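Local coordinates for OxyA protein (Actinoplanes teichomyceticus, PDB 5HH3) that probably catalyses a phenolic-coupling, peptide-cyclising step in glycopeptide antibiotic biosynthesis, as a heme-dependent cytochrome P450 of the Oxy cascade, at residues B[40-45]-B[51-56]; B[64-69]-B[310-315]; B[251-256]-B[276-281]; B[272-277]-B[361-366]; B[379-384]-B[391-396]. One frame throughout, in Å; residues are numbered along the deposited sequence.

Contact 1. Residues B[40-45]-B[51-56]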
# COMPACT_ATOMS: atom_id res chain seq x y z
N LEU B 40 3.52 -21.56 -9.56
CA LEU B 40 3.81 -20.13 -9.62
C LEU B 40 2.85 -19.45 -10.59
O LEU B 40 2.77 -19.86 -11.74
CB LEU B 40 5.25 -19.96 -10.13
CG LEU B 40 5.87 -18.58 -10.02
CD1 LEU B 40 6.18 -18.20 -8.58
CD2 LEU B 40 7.14 -18.46 -10.84
N THR B 41 2.13 -18.42 -10.15
CA THR B 41 1.22 -17.64 -11.02
C THR B 41 1.47 -16.12 -10.86
O THR B 41 2.13 -15.68 -9.93
CB THR B 41 -0.26 -17.93 -10.71
OG1 THR B 41 -0.53 -17.71 -9.31
CG2 THR B 41 -0.58 -19.38 -11.04
N THR B 42 0.96 -15.33 -11.80
CA THR B 42 1.14 -13.88 -11.75
C THR B 42 0.00 -13.22 -10.98
O THR B 42 -1.16 -13.59 -11.14
CB THR B 42 1.17 -13.25 -13.13
OG1 THR B 42 -0.03 -13.59 -13.79
CG2 THR B 42 2.31 -13.78 -13.95
N LEU B 43 0.36 -12.26 -10.14
CA LEU B 43 -0.60 -11.35 -9.56
C LEU B 43 -0.82 -10.20 -10.49
O LEU B 43 -1.95 -9.74 -10.64
CB LEU B 43 -0.09 -10.82 -8.22
CG LEU B 43 0.06 -11.85 -7.12
CD1 LEU B 43 0.79 -11.24 -5.92
CD2 LEU B 43 -1.31 -12.37 -6.73
N GLY B 44 0.24 -9.75 -11.15
CA GLY B 44 0.11 -8.63 -12.07
C GLY B 44 1.43 -8.19 -12.65
O GLY B 44 2.50 -8.56 -12.14
N THR B 45 1.35 -7.39 -13.71
CA THR B 45 2.52 -6.96 -14.45
C THR B 45 2.36 -5.50 -14.83
O THR B 45 1.28 -5.07 -15.24
CB THR B 45 2.71 -7.85 -15.73
OG1 THR B 45 2.91 -9.23 -15.34
CG2 THR B 45 3.90 -7.44 -16.54
N GLY B 51 8.58 -3.50 -17.62
CA GLY B 51 7.60 -3.66 -16.55
C GLY B 51 7.82 -4.91 -15.74
O GLY B 51 8.13 -6.00 -16.28
N ARG B 52 7.69 -4.76 -14.43
CA ARG B 52 7.92 -5.86 -13.52
C ARG B 52 6.65 -6.66 -13.31
O ARG B 52 5.55 -6.15 -13.48
CB ARG B 52 8.40 -5.32 -12.18
CG ARG B 52 9.67 -4.48 -12.29
CD ARG B 52 9.86 -3.66 -11.03
NE ARG B 52 9.05 -2.46 -11.06
CZ ARG B 52 8.91 -1.60 -10.03
NH1 ARG B 52 9.55 -1.81 -8.87
NH2 ARG B 52 8.12 -0.53 -10.16
N THR B 53 6.85 -7.90 -12.89
CA THR B 53 5.77 -8.81 -12.57
C THR B 53 5.81 -9.17 -11.10
O THR B 53 6.89 -9.43 -10.52
CB THR B 53 5.88 -10.09 -13.40
OG1 THR B 53 5.75 -9.76 -14.78
CG2 THR B 53 4.85 -11.14 -12.99
N ALA B 54 4.64 -9.19 -10.50
CA ALA B 54 4.47 -9.68 -9.15
C ALA B 54 3.89 -11.09 -9.24
O ALA B 54 2.83 -11.31 -9.86
CB ALA B 54 3.57 -8.76 -8.37
N TRP B 55 4.62 -12.04 -8.66
CA TRP B 55 4.29 -13.44 -8.71
C TRP B 55 3.86 -13.95 -7.33
O TRP B 55 4.29 -13.42 -6.29
CB TRP B 55 5.53 -14.26 -9.09
CG TRP B 55 6.20 -13.95 -10.37
CD1 TRP B 55 7.24 -13.09 -10.57
CD2 TRP B 55 5.95 -14.58 -11.64
NE1 TRP B 55 7.63 -13.12 -11.89
CE2 TRP B 55 6.87 -14.05 -12.56
CE3 TRP B 55 5.03 -15.55 -12.09
CZ2 TRP B 55 6.92 -14.44 -13.90
CZ3 TRP B 55 5.09 -15.96 -13.47
CH2 TRP B 55 6.02 -15.40 -14.33
N LEU B 56 3.04 -14.99 -7.35
CA LEU B 56 2.65 -15.72 -6.16
C LEU B 56 3.15 -17.14 -6.29
O LEU B 56 2.78 -17.80 -7.26
CB LEU B 56 1.12 -15.74 -6.02
CG LEU B 56 0.52 -16.47 -4.82
CD1 LEU B 56 0.76 -15.67 -3.54
CD2 LEU B 56 -0.97 -16.69 -5.03

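Contact 2. Residues B[64-69]-B[310-315]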
# COMPACT_ATOMS: atom_id res chain seq x y z
N ARG B 64 10.18 -23.29 -1.09
CA ARG B 64 11.48 -23.56 -0.45
C ARG B 64 12.66 -23.07 -1.31
O ARG B 64 13.64 -22.55 -0.80
CB ARG B 64 11.64 -25.04 -0.11
CG ARG B 64 10.71 -25.47 1.01
CD ARG B 64 10.61 -26.98 1.10
NE ARG B 64 11.91 -27.59 1.33
CZ ARG B 64 12.38 -28.07 2.49
NH1 ARG B 64 11.66 -28.05 3.62
NH2 ARG B 64 13.61 -28.60 2.51
N GLN B 65 12.53 -23.21 -2.63
CA GLN B 65 13.52 -22.67 -3.54
C GLN B 65 13.62 -21.14 -3.45
O GLN B 65 14.71 -20.59 -3.36
CB GLN B 65 13.19 -23.08 -4.97
CG GLN B 65 14.26 -22.73 -5.95
CD GLN B 65 13.97 -23.24 -7.36
OE1 GLN B 65 12.97 -23.95 -7.60
NE2 GLN B 65 14.84 -22.88 -8.29
N VAL B 66 12.47 -20.47 -3.50
CA VAL B 66 12.46 -19.01 -3.47
C VAL B 66 13.09 -18.50 -2.17
O VAL B 66 13.94 -17.59 -2.20
CB VAL B 66 11.04 -18.47 -3.62
CG1 VAL B 66 10.95 -16.99 -3.24
CG2 VAL B 66 10.57 -18.67 -5.06
N LEU B 67 12.66 -19.08 -1.05
CA LEU B 67 13.03 -18.58 0.27
C LEU B 67 14.43 -18.97 0.71
O LEU B 67 14.97 -18.30 1.60
CB LEU B 67 12.01 -19.02 1.34
CG LEU B 67 10.58 -18.47 1.22
CD1 LEU B 67 9.69 -19.15 2.24
CD2 LEU B 67 10.50 -16.96 1.43
N SER B 68 15.02 -20.02 0.13
CA SER B 68 16.40 -20.38 0.44
C SER B 68 17.41 -19.79 -0.56
O SER B 68 18.61 -19.94 -0.36
CB SER B 68 16.59 -21.91 0.49
OG SER B 68 16.35 -22.44 -0.78
N SER B 69 16.92 -19.11 -1.60
CA SER B 69 17.78 -18.58 -2.66
C SER B 69 18.49 -17.29 -2.23
O SER B 69 17.87 -16.43 -1.60
CB SER B 69 16.92 -18.30 -3.90
OG SER B 69 17.60 -17.44 -4.78
N VAL B 310 8.22 -11.86 -5.73
CA VAL B 310 7.55 -13.12 -5.43
C VAL B 310 7.05 -13.12 -3.98
O VAL B 310 7.82 -12.89 -3.05
CB VAL B 310 8.50 -14.31 -5.59
CG1 VAL B 310 7.79 -15.62 -5.22
CG2 VAL B 310 9.07 -14.35 -7.02
N THR B 311 5.76 -13.43 -3.81
CA THR B 311 5.15 -13.59 -2.50
C THR B 311 4.85 -15.07 -2.35
O THR B 311 4.29 -15.68 -3.28
CB THR B 311 3.84 -12.78 -2.45
OG1 THR B 311 4.14 -11.40 -2.70
CG2 THR B 311 3.14 -12.94 -1.09
N CYS B 312 5.26 -15.66 -1.24
CA CYS B 312 5.07 -17.09 -1.02
C CYS B 312 3.83 -17.36 -0.16
O CYS B 312 3.69 -16.76 0.92
CB CYS B 312 6.29 -17.72 -0.38
SG CYS B 312 7.79 -17.57 -1.37
N SER B 313 2.93 -18.23 -0.66
CA SER B 313 1.75 -18.65 0.06
C SER B 313 2.04 -19.89 0.93
O SER B 313 1.98 -21.06 0.47
CB SER B 313 0.60 -18.92 -0.90
OG SER B 313 -0.59 -19.26 -0.21
N LEU B 314 2.32 -19.62 2.19
CA LEU B 314 2.49 -20.64 3.21
C LEU B 314 1.19 -21.41 3.42
O LEU B 314 1.22 -22.62 3.63
CB LEU B 314 2.98 -20.03 4.52
CG LEU B 314 4.23 -19.15 4.50
CD1 LEU B 314 4.62 -18.69 5.91
CD2 LEU B 314 5.38 -19.91 3.86
N LEU B 315 0.06 -20.72 3.35
CA LEU B 315 -1.26 -21.38 3.39
C LEU B 315 -1.37 -22.42 2.25
O LEU B 315 -1.67 -23.60 2.51
CB LEU B 315 -2.38 -20.35 3.31
CG LEU B 315 -3.83 -20.86 3.37
CD1 LEU B 315 -4.08 -21.59 4.65
CD2 LEU B 315 -4.81 -19.72 3.24

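Contact 3. Residues B[251-256]-B[276-281]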
# COMPACT_ATOMS: atom_id res chain seq x y z
N ALA B 251 -8.21 -22.42 19.97
CA ALA B 251 -9.40 -22.59 20.80
C ALA B 251 -10.65 -22.84 19.94
O ALA B 251 -11.51 -23.65 20.32
CB ALA B 251 -9.60 -21.39 21.72
N TRP B 252 -10.75 -22.15 18.80
CA TRP B 252 -11.88 -22.34 17.88
C TRP B 252 -11.86 -23.76 17.31
O TRP B 252 -12.89 -24.43 17.31
CB TRP B 252 -11.85 -21.28 16.77
CG TRP B 252 -12.99 -21.33 15.77
CD1 TRP B 252 -14.19 -21.96 15.91
CD2 TRP B 252 -13.03 -20.67 14.50
NE1 TRP B 252 -14.97 -21.75 14.80
CE2 TRP B 252 -14.29 -20.96 13.93
CE3 TRP B 252 -12.13 -19.86 13.79
CZ2 TRP B 252 -14.67 -20.48 12.67
CZ3 TRP B 252 -12.51 -19.38 12.54
CH2 TRP B 252 -13.77 -19.69 11.99
N LEU B 253 -10.69 -24.21 16.84
CA LEU B 253 -10.53 -25.57 16.34
C LEU B 253 -10.87 -26.62 17.40
O LEU B 253 -11.47 -27.66 17.08
CB LEU B 253 -9.12 -25.80 15.77
CG LEU B 253 -8.86 -27.12 15.03
CD1 LEU B 253 -9.67 -27.20 13.76
CD2 LEU B 253 -7.40 -27.30 14.71
N MET B 254 -10.49 -26.36 18.66
CA MET B 254 -10.83 -27.26 19.77
C MET B 254 -12.34 -27.35 20.05
O MET B 254 -12.86 -28.44 20.22
CB MET B 254 -10.11 -26.88 21.04
CG MET B 254 -8.59 -27.03 20.93
SD MET B 254 -7.75 -26.33 22.36
CE MET B 254 -8.55 -27.33 23.63
N ALA B 255 -13.02 -26.20 20.09
CA ALA B 255 -14.48 -26.17 20.19
C ALA B 255 -15.16 -26.81 18.94
O ALA B 255 -16.17 -27.51 19.06
CB ALA B 255 -14.97 -24.75 20.42
N ASP B 256 -14.59 -26.61 17.76
CA ASP B 256 -15.13 -27.16 16.53
C ASP B 256 -14.94 -28.68 16.40
O ASP B 256 -15.80 -29.36 15.85
CB ASP B 256 -14.50 -26.46 15.32
CG ASP B 256 -15.23 -26.77 14.02
OD1 ASP B 256 -16.36 -26.30 13.83
OD2 ASP B 256 -14.69 -27.52 13.20
N ASP B 276 2.54 -30.05 15.29
CA ASP B 276 2.85 -29.82 13.87
C ASP B 276 1.61 -29.89 12.97
O ASP B 276 1.53 -29.12 12.03
CB ASP B 276 3.89 -30.81 13.36
CG ASP B 276 5.26 -30.57 13.95
OD1 ASP B 276 5.63 -29.41 14.15
OD2 ASP B 276 5.97 -31.57 14.19
N GLU B 277 0.67 -30.79 13.27
CA GLU B 277 -0.60 -30.84 12.52
C GLU B 277 -1.51 -29.63 12.79
O GLU B 277 -2.13 -29.11 11.87
CB GLU B 277 -1.36 -32.14 12.79
CG GLU B 277 -2.72 -32.25 12.12
CD GLU B 277 -2.68 -32.41 10.62
OE1 GLU B 277 -3.77 -32.51 10.03
OE2 GLU B 277 -1.58 -32.44 9.99
N VAL B 278 -1.60 -29.19 14.03
CA VAL B 278 -2.43 -28.03 14.37
C VAL B 278 -1.88 -26.81 13.66
O VAL B 278 -2.64 -26.04 13.08
CB VAL B 278 -2.49 -27.78 15.89
CG1 VAL B 278 -3.28 -26.51 16.21
CG2 VAL B 278 -3.13 -28.96 16.59
N ILE B 279 -0.56 -26.64 13.71
CA ILE B 279 0.11 -25.53 13.02
C ILE B 279 -0.08 -25.59 11.49
O ILE B 279 -0.41 -24.58 10.87
CB ILE B 279 1.62 -25.46 13.38
CG1 ILE B 279 1.77 -25.00 14.84
CG2 ILE B 279 2.34 -24.51 12.43
CD1 ILE B 279 3.15 -25.20 15.45
N ARG B 280 0.13 -26.76 10.90
CA ARG B 280 -0.10 -26.96 9.46
C ARG B 280 -1.51 -26.56 9.03
O ARG B 280 -1.69 -25.82 8.07
CB ARG B 280 0.11 -28.42 9.04
CG ARG B 280 -0.04 -28.66 7.53
CD ARG B 280 -0.28 -30.12 7.18
NE ARG B 280 -1.59 -30.59 7.64
CZ ARG B 280 -2.74 -30.45 6.99
NH1 ARG B 280 -2.81 -29.84 5.81
NH2 ARG B 280 -3.86 -30.94 7.53
N TYR B 281 -2.50 -27.09 9.74
CA TYR B 281 -3.90 -26.88 9.39
C TYR B 281 -4.30 -25.42 9.55
O TYR B 281 -4.92 -24.87 8.66
CB TYR B 281 -4.81 -27.77 10.22
CG TYR B 281 -6.27 -27.73 9.81
CD1 TYR B 281 -6.69 -28.34 8.63
CD2 TYR B 281 -7.21 -27.08 10.59
CE1 TYR B 281 -8.03 -28.31 8.25
CE2 TYR B 281 -8.54 -27.04 10.22
CZ TYR B 281 -8.94 -27.67 9.05
OH TYR B 281 -10.25 -27.64 8.70

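Contact 4. Residues B[272-277]-B[361-366]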
# COMPACT_ATOMS: atom_id res chain seq x y z
N PRO B 272 2.43 -37.89 19.27
CA PRO B 272 3.60 -37.05 19.58
C PRO B 272 3.77 -35.82 18.70
O PRO B 272 4.28 -34.81 19.19
CB PRO B 272 4.78 -38.01 19.37
CG PRO B 272 4.28 -38.97 18.36
CD PRO B 272 2.85 -39.21 18.77
N ASP B 273 3.37 -35.88 17.43
CA ASP B 273 3.52 -34.73 16.52
C ASP B 273 2.25 -33.88 16.37
O ASP B 273 2.12 -33.15 15.40
CB ASP B 273 4.01 -35.21 15.13
CG ASP B 273 5.36 -35.90 15.20
OD1 ASP B 273 6.27 -35.36 15.87
OD2 ASP B 273 5.51 -36.99 14.60
N TRP B 274 1.35 -33.93 17.36
CA TRP B 274 0.05 -33.24 17.28
C TRP B 274 0.15 -31.74 16.95
O TRP B 274 -0.69 -31.20 16.23
CB TRP B 274 -0.75 -33.43 18.58
CG TRP B 274 -0.18 -32.71 19.77
CD1 TRP B 274 0.70 -33.21 20.69
CD2 TRP B 274 -0.46 -31.38 20.17
NE1 TRP B 274 1.01 -32.26 21.62
CE2 TRP B 274 0.31 -31.13 21.33
CE3 TRP B 274 -1.26 -30.36 19.65
CZ2 TRP B 274 0.28 -29.90 21.98
CZ3 TRP B 274 -1.28 -29.14 20.31
CH2 TRP B 274 -0.52 -28.93 21.46
N LEU B 275 1.17 -31.07 17.51
CA LEU B 275 1.30 -29.63 17.35
C LEU B 275 1.67 -29.26 15.92
O LEU B 275 1.16 -28.29 15.40
CB LEU B 275 2.30 -29.03 18.33
CG LEU B 275 2.53 -27.53 18.20
CD1 LEU B 275 1.25 -26.74 18.34
CD2 LEU B 275 3.56 -27.06 19.22
N ASP B 276 2.54 -30.05 15.29
CA ASP B 276 2.85 -29.82 13.87
C ASP B 276 1.61 -29.89 12.97
O ASP B 276 1.53 -29.12 12.03
CB ASP B 276 3.89 -30.81 13.36
CG ASP B 276 5.26 -30.57 13.95
OD1 ASP B 276 5.63 -29.41 14.15
OD2 ASP B 276 5.97 -31.57 14.19
N GLU B 277 0.67 -30.79 13.27
CA GLU B 277 -0.60 -30.84 12.52
C GLU B 277 -1.51 -29.63 12.79
O GLU B 277 -2.13 -29.11 11.87
CB GLU B 277 -1.36 -32.14 12.79
CG GLU B 277 -2.72 -32.25 12.12
CD GLU B 277 -2.68 -32.41 10.62
OE1 GLU B 277 -3.77 -32.51 10.03
OE2 GLU B 277 -1.58 -32.44 9.99
N ALA B 361 -0.15 -24.26 26.38
CA ALA B 361 -1.49 -23.70 26.57
C ALA B 361 -2.63 -24.55 25.99
O ALA B 361 -3.72 -24.59 26.57
CB ALA B 361 -1.55 -22.27 26.05
N ILE B 362 -2.39 -25.24 24.88
CA ILE B 362 -3.46 -26.00 24.24
C ILE B 362 -3.87 -27.23 25.07
O ILE B 362 -5.06 -27.42 25.32
CB ILE B 362 -3.13 -26.37 22.77
CG1 ILE B 362 -3.00 -25.11 21.90
CG2 ILE B 362 -4.15 -27.33 22.18
CD1 ILE B 362 -4.22 -24.22 21.91
N PRO B 363 -2.90 -28.07 25.50
CA PRO B 363 -3.25 -29.16 26.42
C PRO B 363 -3.85 -28.67 27.71
O PRO B 363 -4.77 -29.31 28.22
CB PRO B 363 -1.90 -29.83 26.68
CG PRO B 363 -1.15 -29.59 25.42
CD PRO B 363 -1.48 -28.16 25.12
N ALA B 364 -3.34 -27.56 28.25
CA ALA B 364 -3.92 -26.97 29.47
C ALA B 364 -5.41 -26.66 29.31
O ALA B 364 -6.23 -26.98 30.18
CB ALA B 364 -3.17 -25.72 29.85
N LEU B 365 -5.76 -26.04 28.18
CA LEU B 365 -7.15 -25.75 27.84
C LEU B 365 -8.00 -27.01 27.69
O LEU B 365 -9.08 -27.08 28.25
CB LEU B 365 -7.25 -24.92 26.56
CG LEU B 365 -8.65 -24.57 26.04
CD1 LEU B 365 -9.55 -24.00 27.12
CD2 LEU B 365 -8.55 -23.60 24.88
N ALA B 366 -7.52 -28.00 26.93
CA ALA B 366 -8.25 -29.26 26.75
C ALA B 366 -8.55 -29.96 28.08
O ALA B 366 -9.65 -30.44 28.27
CB ALA B 366 -7.50 -30.20 25.82

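Contact 5. Residues B[379-384]-B[391-396]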
# COMPACT_ATOMS: atom_id res chain seq x y z
N ARG B 379 -24.16 -19.02 15.09
CA ARG B 379 -23.68 -17.68 14.76
C ARG B 379 -22.27 -17.77 14.19
O ARG B 379 -21.41 -18.43 14.77
CB ARG B 379 -23.69 -16.75 15.98
CG ARG B 379 -23.85 -15.28 15.63
CD ARG B 379 -23.46 -14.34 16.76
NE ARG B 379 -22.01 -14.26 16.93
CZ ARG B 379 -21.15 -13.60 16.13
NH1 ARG B 379 -21.58 -12.91 15.07
NH2 ARG B 379 -19.85 -13.63 16.40
N GLU B 380 -22.05 -17.11 13.05
CA GLU B 380 -20.77 -17.18 12.35
C GLU B 380 -19.69 -16.38 13.07
O GLU B 380 -19.94 -15.31 13.64
CB GLU B 380 -20.90 -16.69 10.90
CG GLU B 380 -21.87 -17.49 10.03
CD GLU B 380 -21.43 -18.93 9.77
OE1 GLU B 380 -20.28 -19.14 9.31
OE2 GLU B 380 -22.24 -19.86 10.02
N ILE B 381 -18.48 -16.93 13.05
CA ILE B 381 -17.34 -16.23 13.63
C ILE B 381 -16.81 -15.23 12.61
O ILE B 381 -16.63 -15.57 11.46
CB ILE B 381 -16.33 -17.26 14.19
CG1 ILE B 381 -16.92 -17.79 15.51
CG2 ILE B 381 -14.96 -16.64 14.43
CD1 ILE B 381 -16.48 -19.18 15.87
N ARG B 382 -16.61 -13.99 13.05
CA ARG B 382 -16.18 -12.90 12.18
C ARG B 382 -14.66 -12.85 12.12
O ARG B 382 -13.98 -12.81 13.15
CB ARG B 382 -16.69 -11.55 12.68
CG ARG B 382 -18.20 -11.49 12.92
CD ARG B 382 -18.75 -10.13 12.52
NE ARG B 382 -20.13 -9.94 12.97
CZ ARG B 382 -20.52 -9.29 14.07
NH1 ARG B 382 -19.64 -8.73 14.91
NH2 ARG B 382 -21.82 -9.19 14.35
N LEU B 383 -14.15 -12.84 10.90
CA LEU B 383 -12.72 -12.79 10.68
C LEU B 383 -12.36 -11.42 10.13
O LEU B 383 -13.05 -10.91 9.25
CB LEU B 383 -12.32 -13.88 9.68
CG LEU B 383 -12.58 -15.31 10.15
CD1 LEU B 383 -12.18 -16.28 9.05
CD2 LEU B 383 -11.81 -15.61 11.43
N GLY B 384 -11.29 -10.84 10.66
CA GLY B 384 -10.78 -9.55 10.21
C GLY B 384 -9.91 -9.71 8.98
O GLY B 384 -9.78 -10.82 8.44
N GLU B 391 -11.97 -12.21 15.31
CA GLU B 391 -12.32 -10.95 15.96
C GLU B 391 -12.96 -11.13 17.35
O GLU B 391 -12.75 -10.31 18.24
CB GLU B 391 -13.22 -10.12 15.06
CG GLU B 391 -12.53 -9.75 13.74
CD GLU B 391 -13.34 -8.80 12.90
OE1 GLU B 391 -12.74 -7.97 12.19
OE2 GLU B 391 -14.59 -8.87 12.93
N ALA B 392 -13.75 -12.18 17.52
CA ALA B 392 -14.38 -12.49 18.81
C ALA B 392 -14.75 -13.98 18.82
O ALA B 392 -15.18 -14.50 17.80
CB ALA B 392 -15.62 -11.63 19.01
N LEU B 393 -14.49 -14.67 19.93
CA LEU B 393 -14.74 -16.10 20.02
C LEU B 393 -15.42 -16.44 21.35
O LEU B 393 -14.75 -16.76 22.34
CB LEU B 393 -13.43 -16.87 19.84
CG LEU B 393 -13.53 -18.39 19.75
CD1 LEU B 393 -14.26 -18.81 18.48
CD2 LEU B 393 -12.15 -19.01 19.78
N LEU B 394 -16.75 -16.36 21.34
CA LEU B 394 -17.54 -16.57 22.55
C LEU B 394 -17.69 -18.05 22.80
O LEU B 394 -18.37 -18.74 22.05
CB LEU B 394 -18.92 -15.90 22.45
CG LEU B 394 -18.95 -14.43 22.87
CD1 LEU B 394 -18.80 -14.27 24.38
CD2 LEU B 394 -17.89 -13.60 22.14
N LEU B 395 -17.04 -18.53 23.85
CA LEU B 395 -17.08 -19.94 24.20
C LEU B 395 -17.72 -20.12 25.54
O LEU B 395 -17.73 -19.21 26.36
CB LEU B 395 -15.69 -20.56 24.20
CG LEU B 395 -14.86 -20.41 22.93
CD1 LEU B 395 -13.53 -21.13 23.07
CD2 LEU B 395 -15.63 -20.91 21.72
N ASP B 396 -18.26 -21.32 25.75
CA ASP B 396 -18.83 -21.73 27.03
C ASP B 396 -18.35 -23.17 27.29
O ASP B 396 -17.60 -23.72 26.49
CB ASP B 396 -20.36 -21.62 26.97
CG ASP B 396 -20.98 -21.32 28.34
OD1 ASP B 396 -20.42 -21.73 29.37
OD2 ASP B 396 -22.03 -20.66 28.40
O HOH W 1 -16.89 -13.54 15.73

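Contact 1. Residues B[40-45]-B[51-56]
The antiparallel beta hairpin of strands 40-45 and 53-57 is paired at its open end by Thr-41 and Leu-56, a hydrogen-bonded pair: Thr-41 N gives to Leu-56 O at 3.0 Å, and Leu-56 N gives to Thr-41 O at 2.8 Å. Two residues on, a classic beta bulge shifts the register by one. Leu-43 N (2.7 Å) and Gly-44 N (3.3 Å) both donate to Ala-54 O, Gly-44 in the carbonyl plane and Leu-43 tilted from it by 20°. Ala-54 N returns a bond to Gly-44 O. The hairpin forms the edge of the mixed P450 beta sheet, where strand 53-57 runs next to strand 309-312. On one face of the hairpin the Trp-55 indole is held between two methyls. Leu-40 CD2 lies 4.2 Å from the centroid of the six-membered ring, and Thr-42 CG2 sits over the opposite face at 4.0 Å; both are CH-pi contacts. With Thr-42 OG1 between the backbone N and the carbonyl carbon (chi1 58°), CG2 is turned to the ring. Trp-55 NE1 is hydrogen-bonded to Asp-308 OD2, which helps fix the indole. Farther along, Thr-45 OG1 and Thr-53 OG1 share a hydrogen bond of 2.9 Å.

Contact 2. Residues B[64-69]-B[310-315]
Val-66 on helix 60-68 faces Val-310 on strand 309-312 with their CA atoms 7.9 Å apart, and the short helix and strand axes approach to 9.4 Å at an angle of 117°. The side chains bridge this gap without a hydrogen bond. Val-66 carries most of the helix side: its CG1 methyl, anti to the backbone N (chi1 166°), meets Val-310 CG1 at 4.0 Å, the two valines reaching toward each other tip to tip. The same methyl also rests on Cys-312 SG at 3.7 Å. From the next position on the helix Leu-67 comes to that sulfur too, with Leu-67 CG and Leu-67 CD2 both 3.9 Å from Cys-312 SG, so the thiol is flanked by two neighbouring side chains of one helix turn. The contact lays the helix against the mixed sheet of the P450 fold beside the heme: Leu-67 is close to the heme-binding Arg-291, and Leu-314, just past the strand, touches the heme. Ile-299 of strand 297-299 adds to the packing round Val-66. All four touching residues are buried, and across the segments Cys-312 SG meets carbon alone, which implies that the sulfur serves here as an apolar packing atom.

Contact 3. Residues B[251-256]-B[276-281]
Leu-253 of helix 225-256 packs against Tyr-281 of helix 274-282, and this is the close part of the contact. Leu-253 CD1 comes to 3.7 Å from Tyr-281 CE2, approaching the phenol ring obliquely, and Leu-253 CD2 lies 4.1 Å from Tyr-281 CD2; both methyls meet the CD2-CE2 bond of the ring. The leucine has CG anti to its backbone N (chi1 -172°), an extension that sends the branch across to the second helix. Val-278 is looser: its CG1 stands 4.5 Å from Leu-253 CD2. In P450 terms the C-terminal end of the long central helix, 225-256, here meets helix K, 274-282. On a flank of helix 274-282, away from Leu-253, Glu-277 and Arg-280 make the paired salt bridge of the P450 ExxR motif: Arg-280 NH2 to Glu-277 OE1 and Arg-280 NE to Glu-277 OE2, both 3.0 Å. The nitrogens grip side-on, in the guanidinium plane, but meet the oxygens from above the carboxylate plane (38° and 44° out of it). The helix joint thus rests on dispersion, with no directional bond, whereas the buried Glu-277 and Arg-280 probably satisfy each other's charge together with Arg-333 and Asp-327.

Contact 4. Residues B[272-277]-B[361-366]
Trp-274, in the first turn of helix 274-282, lies against helix 351-368 at its proline kink: this is the packing of P450 helix K, which carries the ExxR motif, on helix L, which follows the heme-ligating Cys-348. The indole buries the most surface of the contact and touches with the outer atoms of its six-membered ring. Its CG sits between the backbone N and the carbonyl carbon (chi1 69°), a torsion that turns the ring off the start of the helix and toward the neighbouring one. Ile-362 meets one part of that ring: Ile-362 CG2 is 3.9 Å from Trp-274 CZ3, and Ile-362 CB is 3.9 Å from Trp-274 CH2. The CG1-CD1 branch leads away, so CB and the CG2 methyl do the touching. Pro-363 takes the adjoining part, its ring carbons approaching the indole obliquely. As an imino acid in mid-helix it has no N-H to give to the preceding turn, and the helix is kinked there. Met-254 of helix 225-256 packs on the same Ile-362 CG2, and Ile-331 on the indole. Within its own segment Leu-275 CB lies over one face of the indole, offset toward the rim, and across the contact Pro-363 CG is 3.7 Å from Trp-274 CZ2.

Contact 5. Residues B[379-384]-B[391-396]
Glu-391 reaches back along the chain 382-384, and its side chain can be followed atom by atom. Glu-391 CB lies 3.4 Å from Arg-382 O, the same oxygen that its own backbone N bonds. With CG anti to the carbonyl carbon (chi1 -62°), the chain then runs on extended: Glu-391 CG is near Gly-384 N at 3.5 Å, Glu-391 CD lies 3.7 Å from the same Gly-384 N, and the carboxylate divides, Glu-391 OE1 coming to Gly-384 CA at 3.2 Å and Glu-391 OE2 to Arg-382 CB at 3.4 Å. The acid therefore touches backbone and aliphatic carbon, and no salt bridge forms with Arg-382, whose NH1 is 5.4 Å from Glu-391 OE2. One direct bond joins the two runs, Glu-391 N to Arg-382 O at 3.0 Å and 166°. A water adds a second link, accepting from Arg-382 N and donating to Ala-392 O, with a weak bond from Arg-379 NH2. On the inner side Ile-381 CD1 is 3.4 Å from Leu-393 CD1, closer than a usual methyl contact, so the exact fit is somewhat doubtful; Trp-252 of helix 225-256 lies beside them. This is the loop leading into strand 394-396, the middle strand of a small antiparallel sheet near the C-terminus. The chemistry implies a surface loop fastened by one backbone bond and a water over an apolar base, with the nearby opposite charges probably adding only a mild attraction.

How the contacts relate
Contacts 1 and 2, centres 14 Å apart, share the mixed sheet: strand 53-57 of the hairpin lies next to strand 309-312, and Trp-55 O lies 2.9 Å from Thr-311 N, probably a hydrogen bond. Contacts 3 and 4, centres 9 Å apart, both use helix 274-282 and share Asp-276 and Glu-277; Met-254 links helix 225-256 to helix 351-368. Contact 5, about 15 Å from contact 3 between centres, meets it through Trp-252. Along the chain contact 3 is nested within the loop closed by contact 2, whereas contacts 2 and 4 cross. Contacts 1 and 2 thus cluster at the sheet, contacts 3 to 5 round helix 225-256, with contacts 1 and 4 on opposite sides of the chain's centre.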